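Local coordinates for CELL division protein FTSZ (Haloferax volcanii, PDB 4B45), which binds GTP as a tubulin-like cytoskeletal protein and takes part in the control of cell shape in this archaeon, at residues 31-36 against 87-92; 237-242 against 308-313. All coordinates share one frame; numbering follows the deposited sequence.

Interaction 1: residues 31-36 against 87-92; sequences VLDAVA and DGRVTA
Asp33 and Arg89 form a salt bridge between a strand and the loop beside it. Arg89 NH1 donates to Asp33 OD2 over 3.1 Å. The bond is nearly straight, at 168°. It enters on the syn lone pair of OD2, and that oxygen lies in the guanidinium plane. The two planar groups are turned 73° apart, and this single N-H carries the link. Asp33 CG is anti to its own nitrogen (chi1 -153°), which sends the carboxylate across the aliphatic part of Arg89. OD2 comes within 3.2 Å of Arg89 CD. The other oxygen, OD1, takes the amide of Ala34 on its anti lone pair; Ala34 N to Asp33 OD1 is 2.6 Å, but the bond is bent. Each carboxylate oxygen thus has a donor that limits its rotation.

Strand 31-38 belongs to the parallel sheet of the Rossmann-like GTPase domain, between strands 3-8 and 50-53. The loop 87-92 follows helix 68-85 and leads into strand 96-102. The Arg89 chain runs extended from CG to NE and passes Val35 at about a right angle, with Val35 CG2 3.5 Å from Arg89 CD. NH2 has a long, weak ion pair with Glu50. With an alanine at position 33, Arg89 would probably lose its in-plane acceptor, and its guanidinium would be freer to turn.

An inverse gamma turn centred on Val90 brings Thr91 round to the strand. There Leu32 CD1 meets Thr91 OG1 at 3.7 Å, a van der Waals contact of a methyl with a hydroxyl that also has a weak hydrogen bond to Glu93 N.

Interaction 2: residues 237-242 against 308-313; sequences EDNINA and GRLASL
The carboxamide of Asn239 is the flat group here, and the methyl CD1 of Leu310 lies over one of its faces. CD1 is 3.7 Å from Asn239 CG and is displaced over the face toward the CG-CB bond. The polar atoms of the amide look to other partners. ND2 donates to the carbonyl oxygens of Ser233 and Thr276, and OD1 is also hydrogen-bonded outside the two segments. The closest touch is made by the methylene: Asn239 CB to Leu310 CD1 is 3.5 Å.

Both side chains have CG anti to the carbonyl carbon. In Leu310 (chi1 -75°, chi2 165°) this reaches CD1 out from the strand, and the same methyl comes to 4.3 Å from Ala242 CB. One branch of one leucine therefore meets both residues. The CA atoms of Ala242 and Leu310 stay 7.7 Å apart.

Asn239 is the N-cap residue of helix 240-252, but its side chain makes no capping bond. Its amide bonds instead within its own connection, to Ser233, and to Thr276 of the loop before helix 279-293. Strand 309-319 lies between strands 222-231 and 263-272 in the C-terminal domain, and the helix start packs against it. Leu310 also rests on Ala232, Thr276 and Ile277. Further along, Ser312 OG hydrogen-bonds with Thr246 and Thr247 of the same helix.

No hydrogen bond joins the two segments. With ND2 and OD1 of Asn239 bonded elsewhere, the buried amide can probably accept a methyl on its face at little cost. Cohesion across this contact rests on van der Waals packing, while the loop carbonyls fix the turn of the amide.

How the interactions relate
Interaction 1 and interaction 2 belong to different domains. The first lies in the GTPase domain and the second in the C-terminal domain. Their centres are 35 Å apart and their nearest atoms about 13 Å apart, so they do not touch. Along the chain they come in series, 31-36 and 87-92 closing before 237-242 opens. Strands 31-38 and 309-319 fall in one continuous strand order, but in the tubulin/FtsZ fold the two halves are usually counted as separate sheets flanking the core helix, here 175-196. Interaction 1 thus belongs to the GTP-binding half of the protein, and interaction 2 to the other half, away from the annotated sites.

Interaction 1: residues 31-36 against 87-92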
loop_
_atom_site.group_PDB
_atom_site.type_symbol
_atom_site.label_atom_id
_atom_site.label_comp_id
_atom_site.label_asym_id
_atom_site.label_seq_id
_atom_site.Cartn_x
_atom_site.Cartn_y
_atom_site.Cartn_z
ATOM N N VAL A 31 -6.517 9.305 -7.440
ATOM C CA VAL A 31 -7.486 8.231 -7.287
ATOM C C VAL A 31 -8.679 8.563 -8.157
ATOM O O VAL A 31 -9.402 9.520 -7.881
ATOM C CB VAL A 31 -7.916 8.088 -5.821
ATOM C CG1 VAL A 31 -9.046 7.099 -5.691
ATOM C CG2 VAL A 31 -6.726 7.667 -4.964
ATOM N N LEU A 32 -8.858 7.806 -9.237
ATOM C CA LEU A 32 -9.912 8.113 -10.194
ATOM C C LEU A 32 -11.247 7.588 -9.689
ATOM O O LEU A 32 -12.298 8.146 -9.988
ATOM C CB LEU A 32 -9.598 7.529 -11.576
ATOM C CG LEU A 32 -8.331 8.023 -12.283
ATOM C CD1 LEU A 32 -8.405 7.675 -13.761
ATOM C CD2 LEU A 32 -8.154 9.522 -12.098
ATOM N N ASP A 33 -11.199 6.516 -8.914
ATOM C CA ASP A 33 -12.411 5.952 -8.343
ATOM C C ASP A 33 -12.028 4.985 -7.249
ATOM O O ASP A 33 -10.868 4.587 -7.148
ATOM C CB ASP A 33 -13.230 5.234 -9.412
ATOM C CG ASP A 33 -14.703 5.202 -9.082
ATOM O OD1 ASP A 33 -15.060 4.830 -7.943
ATOM O OD2 ASP A 33 -15.506 5.564 -9.960
ATOM N N ALA A 34 -13.005 4.622 -6.428
ATOM C CA ALA A 34 -12.802 3.684 -5.326
ATOM C C ALA A 34 -14.093 2.913 -5.108
ATOM O O ALA A 34 -15.171 3.502 -5.086
ATOM C CB ALA A 34 -12.423 4.426 -4.053
ATOM N N VAL A 35 -13.984 1.595 -4.986
ATOM C CA VAL A 35 -15.141 0.739 -4.772
ATOM C C VAL A 35 -14.810 -0.248 -3.665
ATOM O O VAL A 35 -13.706 -0.783 -3.626
ATOM C CB VAL A 35 -15.467 -0.074 -6.035
ATOM C CG1 VAL A 35 -16.762 -0.860 -5.850
ATOM C CG2 VAL A 35 -15.587 0.829 -7.222
ATOM N N ALA A 36 -15.757 -0.507 -2.773
ATOM C CA ALA A 36 -15.539 -1.536 -1.763
ATOM C C ALA A 36 -16.467 -2.718 -1.990
ATOM O O ALA A 36 -17.658 -2.547 -2.225
ATOM C CB ALA A 36 -15.700 -0.971 -0.355
ATOM N N ASP A 87 -16.770 -1.170 -14.622
ATOM C CA ASP A 87 -16.975 -0.788 -16.016
ATOM C C ASP A 87 -16.797 0.711 -16.223
ATOM O O ASP A 87 -15.879 1.146 -16.917
ATOM C CB ASP A 87 -18.364 -1.220 -16.499
ATOM C CG ASP A 87 -18.429 -2.695 -16.858
ATOM O OD1 ASP A 87 -17.480 -3.434 -16.518
ATOM O OD2 ASP A 87 -19.433 -3.115 -17.476
ATOM N N GLY A 88 -17.664 1.500 -15.599
ATOM C CA GLY A 88 -17.607 2.941 -15.743
ATOM C C GLY A 88 -16.634 3.594 -14.782
ATOM O O GLY A 88 -16.635 4.817 -14.627
ATOM N N ARG A 89 -15.798 2.785 -14.137
ATOM C CA ARG A 89 -14.884 3.302 -13.118
ATOM C C ARG A 89 -13.402 3.150 -13.466
ATOM O O ARG A 89 -12.627 4.086 -13.277
ATOM C CB ARG A 89 -15.203 2.693 -11.752
ATOM C CG ARG A 89 -16.649 2.916 -11.346
ATOM C CD ARG A 89 -16.876 2.649 -9.877
ATOM N NE ARG A 89 -18.295 2.638 -9.549
ATOM C CZ ARG A 89 -19.016 3.731 -9.335
ATOM N NH1 ARG A 89 -18.451 4.925 -9.416
ATOM N NH2 ARG A 89 -20.305 3.631 -9.042
ATOM N N VAL A 90 -13.004 1.978 -13.960
ATOM C CA VAL A 90 -11.668 1.818 -14.531
ATOM C C VAL A 90 -11.682 2.481 -15.895
ATOM O O VAL A 90 -11.846 1.821 -16.922
ATOM C CB VAL A 90 -11.259 0.340 -14.688
ATOM C CG1 VAL A 90 -9.863 0.232 -15.297
ATOM C CG2 VAL A 90 -11.299 -0.355 -13.351
ATOM N N THR A 91 -11.544 3.799 -15.903
ATOM C CA THR A 91 -11.628 4.522 -17.154
ATOM C C THR A 91 -10.334 4.346 -17.929
ATOM O O THR A 91 -9.453 3.589 -17.516
ATOM C CB THR A 91 -11.928 6.014 -16.938
ATOM O OG1 THR A 91 -10.774 6.663 -16.378
ATOM C CG2 THR A 91 -13.144 6.184 -16.020
ATOM N N ALA A 92 -10.233 5.050 -19.052
ATOM C CA ALA A 92 -9.085 4.955 -19.937
ATOM C C ALA A 92 -7.868 5.594 -19.302
ATOM O O ALA A 92 -6.728 5.229 -19.592
ATOM C CB ALA A 92 -9.400 5.639 -21.257
#

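Interaction 2: residues 237-242 against 308-313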
loop_
_atom_site.group_PDB
_atom_site.type_symbol
_atom_site.label_atom_id
_atom_site.label_comp_id
_atom_site.label_asym_id
_atom_site.label_seq_id
_atom_site.Cartn_x
_atom_site.Cartn_y
_atom_site.Cartn_z
ATOM N N GLU A 237 21.766 23.999 1.239
ATOM C CA GLU A 237 23.009 23.479 1.819
ATOM C C GLU A 237 22.867 22.969 3.262
ATOM O O GLU A 237 23.548 22.019 3.655
ATOM C CB GLU A 237 24.126 24.523 1.745
ATOM C CG GLU A 237 25.519 23.934 1.864
ATOM C CD GLU A 237 26.606 24.982 1.712
ATOM O OE1 GLU A 237 26.375 26.128 2.159
ATOM O OE2 GLU A 237 27.684 24.669 1.141
ATOM N N ASP A 238 21.984 23.578 4.051
ATOM C CA ASP A 238 21.784 23.109 5.430
ATOM C C ASP A 238 21.033 21.792 5.490
ATOM O O ASP A 238 20.947 21.180 6.550
ATOM C CB ASP A 238 21.000 24.113 6.270
ATOM C CG ASP A 238 21.683 25.437 6.386
ATOM O OD1 ASP A 238 22.935 25.467 6.399
ATOM O OD2 ASP A 238 20.954 26.451 6.468
ATOM N N ASN A 239 20.475 21.355 4.366
ATOM C CA ASN A 239 19.571 20.210 4.397
ATOM C C ASN A 239 20.209 18.949 3.851
ATOM O O ASN A 239 19.531 17.960 3.606
ATOM C CB ASN A 239 18.286 20.523 3.618
ATOM C CG ASN A 239 17.460 21.615 4.276
ATOM O OD1 ASN A 239 17.363 21.680 5.501
ATOM N ND2 ASN A 239 16.857 22.475 3.465
ATOM N N ILE A 240 21.511 18.995 3.623
ATOM C CA ILE A 240 22.192 17.839 3.051
ATOM C C ILE A 240 22.078 16.632 3.972
ATOM O O ILE A 240 21.720 15.537 3.533
ATOM C CB ILE A 240 23.663 18.142 2.731
ATOM C CG1 ILE A 240 23.748 19.051 1.502
ATOM C CG2 ILE A 240 24.406 16.850 2.465
ATOM C CD1 ILE A 240 25.139 19.536 1.183
ATOM N N ASN A 241 22.373 16.847 5.253
ATOM C CA ASN A 241 22.214 15.822 6.288
ATOM C C ASN A 241 20.777 15.329 6.430
ATOM O O ASN A 241 20.530 14.118 6.542
ATOM C CB ASN A 241 22.705 16.356 7.633
ATOM C CG ASN A 241 22.451 15.387 8.781
ATOM O OD1 ASN A 241 21.586 15.620 9.633
ATOM N ND2 ASN A 241 23.211 14.296 8.810
ATOM N N ALA A 242 19.835 16.269 6.447
ATOM C CA ALA A 242 18.411 15.937 6.485
ATOM C C ALA A 242 17.995 14.950 5.377
ATOM O O ALA A 242 17.262 14.000 5.642
ATOM C CB ALA A 242 17.564 17.206 6.410
ATOM N N GLY A 308 7.067 22.900 5.038
ATOM C CA GLY A 308 8.160 23.449 5.822
ATOM C C GLY A 308 9.183 22.357 6.059
ATOM O O GLY A 308 10.189 22.549 6.741
ATOM N N ARG A 309 8.924 21.202 5.464
ATOM C CA ARG A 309 9.735 20.021 5.689
ATOM C C ARG A 309 10.285 19.428 4.393
ATOM O O ARG A 309 10.013 19.916 3.294
ATOM C CB ARG A 309 8.897 18.974 6.432
ATOM C CG ARG A 309 8.285 19.519 7.714
ATOM C CD ARG A 309 7.291 18.555 8.353
ATOM N NE ARG A 309 7.938 17.327 8.797
ATOM C CZ ARG A 309 8.661 17.228 9.906
ATOM N NH1 ARG A 309 8.829 18.285 10.689
ATOM N NH2 ARG A 309 9.220 16.072 10.231
ATOM N N LEU A 310 11.076 18.374 4.551
ATOM C CA LEU A 310 11.565 17.565 3.447
ATOM C C LEU A 310 11.217 16.147 3.816
ATOM O O LEU A 310 11.176 15.812 4.999
ATOM C CB LEU A 310 13.088 17.631 3.359
ATOM C CG LEU A 310 13.759 18.873 2.817
ATOM C CD1 LEU A 310 15.228 18.830 3.188
ATOM C CD2 LEU A 310 13.578 18.925 1.312
ATOM N N ALA A 311 11.007 15.297 2.823
ATOM C CA ALA A 311 10.816 13.889 3.124
ATOM C C ALA A 311 11.411 13.026 2.038
ATOM O O ALA A 311 11.521 13.458 0.896
ATOM C CB ALA A 311 9.337 13.563 3.323
ATOM N N SER A 312 11.815 11.819 2.419
ATOM C CA SER A 312 12.178 10.791 1.466
ATOM C C SER A 312 11.065 9.753 1.456
ATOM O O SER A 312 10.609 9.272 2.504
ATOM C CB SER A 312 13.498 10.116 1.828
ATOM O OG SER A 312 14.555 11.056 1.861
ATOM N N LEU A 313 10.625 9.418 0.260
ATOM C CA LEU A 313 9.614 8.406 0.081
ATOM C C LEU A 313 10.300 7.380 -0.788
ATOM O O LEU A 313 10.663 7.679 -1.929
ATOM C CB LEU A 313 8.426 9.019 -0.638
ATOM C CG LEU A 313 7.160 8.208 -0.860
ATOM C CD1 LEU A 313 6.423 8.003 0.468
ATOM C CD2 LEU A 313 6.282 8.943 -1.865
#